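Local coordinates for protein glycerol trinitrate reductase (Agrobacterium tumefaciens, PDB 5EPD) that probably reduces xenobiotics such as glycerol trinitrate as an FMN-dependent Old Yellow Enzyme, here captured in an FMN-free form, at residues E231-V236 with T245-S250. Numbering follows the deposited sequence.
Sequences EVTAAV and TGIRIS
Helix residues 231-236 run nearly antiparallel to strand 245-249, with Thr-233 over Ile-247 and Val-236 over Thr-245; the two axes pass 9.0 Å apart at 159°. Four buried side chains make the contact. Thr-245 sits between the two helix residues. Its methyl CG2 lies 4.0 Å from CG2 of Thr-233 and is equally close to CG1 of Val-236. The same Val-236 methyl also touches the hydroxyl oxygen, with CG1 3.8 Å from OG1 of Thr-245. Val-236 turns CG1 to this meeting by setting it anti to the backbone N (chi1 168°). One turn earlier, Thr-233 spans two strand residues with its two branches. CG2 goes to Thr-245, while OG1 of Thr-233 rests 3.5 Å from the terminal methyl CD1 of Ile-247. The Ile-247 chain is fully extended (chi1 -174°), which carries CD1 out to the helix, and it meets the Thr-233 side chain at about a right angle.

Neither threonine hydroxyl bonds across the interface. Thr-233 OG1 bonds to O of Met-229, one turn back in the same helix, and Thr-245 OG1 bonds to O of Gly-241, just beyond the helix end. Leu-274 of helix 263-276 touches both Thr-233 and Ile-247. Val-236 also packs on Val-193 of the adjacent strand 193-196. Helix 227-240 precedes strand 245-249 in the chain and packs on the outside of the eight-stranded TIM barrel of this family, so the contact lies in the layer between barrel wall and outer helices. With both hydroxyls bonded to nearby backbone carbonyls, their oxygens can lie against methyl groups without needing a partner across the contact, and helix and strand meet here by van der Waals contact alone.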
ATOM      1  N   GLU A 231     -10.929 -13.221  -2.037  1.00 30.09           N
ATOM      2  CA  GLU A 231     -10.292 -14.446  -1.551  1.00 31.81           C
ATOM      3  C   GLU A 231      -9.015 -14.137  -0.823  1.00 31.95           C
ATOM      4  O   GLU A 231      -8.721 -14.746   0.209  1.00 33.15           O
ATOM      5  CB  GLU A 231     -10.003 -15.423  -2.691  1.00 33.56           C
ATOM      6  CG  GLU A 231     -11.243 -16.230  -3.064  1.00 37.27           C
ATOM      7  CD  GLU A 231     -11.047 -17.103  -4.278  1.00 39.95           C
ATOM      8  OE1 GLU A 231      -9.921 -17.112  -4.816  1.00 37.71           O
ATOM      9  OE2 GLU A 231     -12.028 -17.764  -4.688  1.00 44.22           O
ATOM     10  N   VAL A 232      -8.243 -13.193  -1.362  1.00 32.76           N
ATOM     11  CA  VAL A 232      -6.959 -12.837  -0.752  1.00 31.77           C
ATOM     12  C   VAL A 232      -7.194 -12.174   0.625  1.00 30.70           C
ATOM     13  O   VAL A 232      -6.623 -12.594   1.624  1.00 31.70           O
ATOM     14  CB  VAL A 232      -6.086 -11.966  -1.697  1.00 32.44           C
ATOM     15  CG1 VAL A 232      -4.955 -11.287  -0.928  1.00 33.10           C
ATOM     16  CG2 VAL A 232      -5.503 -12.806  -2.827  1.00 32.57           C
ATOM     17  N   THR A 233      -8.060 -11.173   0.684  1.00 28.85           N
ATOM     18  CA  THR A 233      -8.388 -10.521   1.953  1.00 29.14           C
ATOM     19  C   THR A 233      -9.020 -11.488   2.993  1.00 29.80           C
ATOM     20  O   THR A 233      -8.762 -11.389   4.193  1.00 29.95           O
ATOM     21  CB  THR A 233      -9.328  -9.310   1.707  1.00 28.61           C
ATOM     22  OG1 THR A 233      -8.836  -8.526   0.614  1.00 26.69           O
ATOM     23  CG2 THR A 233      -9.447  -8.426   2.945  1.00 29.84           C
ATOM     24  N   ALA A 234      -9.851 -12.414   2.538  1.00 32.94           N
ATOM     25  CA  ALA A 234     -10.477 -13.399   3.432  1.00 35.52           C
ATOM     26  C   ALA A 234      -9.439 -14.338   4.084  1.00 37.62           C
ATOM     27  O   ALA A 234      -9.528 -14.650   5.287  1.00 36.82           O
ATOM     28  CB  ALA A 234     -11.533 -14.207   2.663  1.00 36.81           C
ATOM     29  N   ALA A 235      -8.464 -14.781   3.275  1.00 38.44           N
ATOM     30  CA  ALA A 235      -7.390 -15.655   3.742  1.00 37.57           C
ATOM     31  C   ALA A 235      -6.442 -14.935   4.693  1.00 39.70           C
ATOM     32  O   ALA A 235      -5.997 -15.519   5.674  1.00 43.15           O
ATOM     33  CB  ALA A 235      -6.624 -16.217   2.566  1.00 36.99           C
ATOM     34  N   VAL A 236      -6.122 -13.680   4.391  1.00 40.21           N
ATOM     35  CA  VAL A 236      -5.277 -12.873   5.255  1.00 42.47           C
ATOM     36  C   VAL A 236      -6.001 -12.606   6.573  1.00 44.16           C
ATOM     37  O   VAL A 236      -5.419 -12.745   7.636  1.00 42.50           O
ATOM     38  CB  VAL A 236      -4.884 -11.534   4.579  1.00 43.55           C
ATOM     39  CG1 VAL A 236      -4.249 -10.573   5.582  1.00 44.68           C
ATOM     40  CG2 VAL A 236      -3.933 -11.778   3.419  1.00 43.19           C
ATOM     41  N   THR A 245      -6.283  -6.670   9.676  1.00 40.61           N
ATOM     42  CA  THR A 245      -6.347  -6.627   8.213  1.00 39.25           C
ATOM     43  C   THR A 245      -6.982  -5.324   7.700  1.00 36.79           C
ATOM     44  O   THR A 245      -8.033  -4.896   8.183  1.00 36.02           O
ATOM     45  CB  THR A 245      -7.128  -7.826   7.647  1.00 38.54           C
ATOM     46  OG1 THR A 245      -6.563  -9.037   8.160  1.00 39.24           O
ATOM     47  CG2 THR A 245      -7.070  -7.856   6.107  1.00 38.60           C
ATOM     48  N   GLY A 246      -6.303  -4.695   6.739  1.00 33.40           N
ATOM     49  CA  GLY A 246      -6.857  -3.582   5.984  1.00 30.81           C
ATOM     50  C   GLY A 246      -6.652  -3.893   4.514  1.00 29.68           C
ATOM     51  O   GLY A 246      -5.919  -4.823   4.167  1.00 28.16           O
ATOM     52  N   ILE A 247      -7.309  -3.123   3.657  1.00 27.44           N
ATOM     53  CA  ILE A 247      -7.073  -3.203   2.237  1.00 27.91           C
ATOM     54  C   ILE A 247      -7.062  -1.770   1.713  1.00 28.68           C
ATOM     55  O   ILE A 247      -7.764  -0.896   2.267  1.00 27.76           O
ATOM     56  CB  ILE A 247      -8.165  -4.060   1.547  1.00 29.14           C
ATOM     57  CG1 ILE A 247      -7.856  -4.272   0.076  1.00 28.98           C
ATOM     58  CG2 ILE A 247      -9.542  -3.419   1.695  1.00 29.98           C
ATOM     59  CD1 ILE A 247      -8.830  -5.208  -0.588  1.00 29.96           C
ATOM     60  N   ARG A 248      -6.246  -1.529   0.678  1.00 27.49           N
ATOM     61  CA  ARG A 248      -6.297  -0.280  -0.107  1.00 27.79           C
ATOM     62  C   ARG A 248      -6.958  -0.530  -1.466  1.00 26.83           C
ATOM     63  O   ARG A 248      -6.629  -1.514  -2.104  1.00 25.20           O
ATOM     64  CB  ARG A 248      -4.878   0.250  -0.343  1.00 29.69           C
ATOM     65  CG  ARG A 248      -4.799   1.662  -0.910  1.00 31.69           C
ATOM     66  CD  ARG A 248      -3.352   2.174  -1.006  1.00 33.77           C
ATOM     67  NE  ARG A 248      -3.226   3.575  -0.569  1.00 37.58           N
ATOM     68  CZ  ARG A 248      -2.325   4.453  -1.024  1.00 40.70           C
ATOM     69  NH1 ARG A 248      -1.458   4.103  -1.961  1.00 39.52           N
ATOM     70  NH2 ARG A 248      -2.298   5.709  -0.548  1.00 43.34           N
ATOM     71  N   ILE A 249      -7.855   0.371  -1.902  1.00 26.39           N
ATOM     72  CA  ILE A 249      -8.451   0.351  -3.243  1.00 26.53           C
ATOM     73  C   ILE A 249      -8.448   1.737  -3.882  1.00 26.95           C
ATOM     74  O   ILE A 249      -8.392   2.758  -3.204  1.00 26.49           O
ATOM     75  CB  ILE A 249      -9.925  -0.132  -3.234  1.00 27.76           C
ATOM     76  CG1 ILE A 249     -10.795   0.833  -2.420  1.00 29.96           C
ATOM     77  CG2 ILE A 249      -9.998  -1.548  -2.676  1.00 27.98           C
ATOM     78  CD1 ILE A 249     -12.262   0.482  -2.298  1.00 30.16           C
ATOM     79  N   SER A 250      -8.555   1.749  -5.196  1.00 26.47           N
ATOM     80  CA  SER A 250      -8.541   2.969  -5.983  1.00 27.67           C
ATOM     81  C   SER A 250      -9.588   2.826  -7.101  1.00 28.11           C
ATOM     82  O   SER A 250      -9.229   2.468  -8.243  1.00 29.16           O
ATOM     83  CB  SER A 250      -7.143   3.152  -6.600  1.00 28.15           C
ATOM     84  OG  SER A 250      -6.787   2.056  -7.456  1.00 25.47           O
TER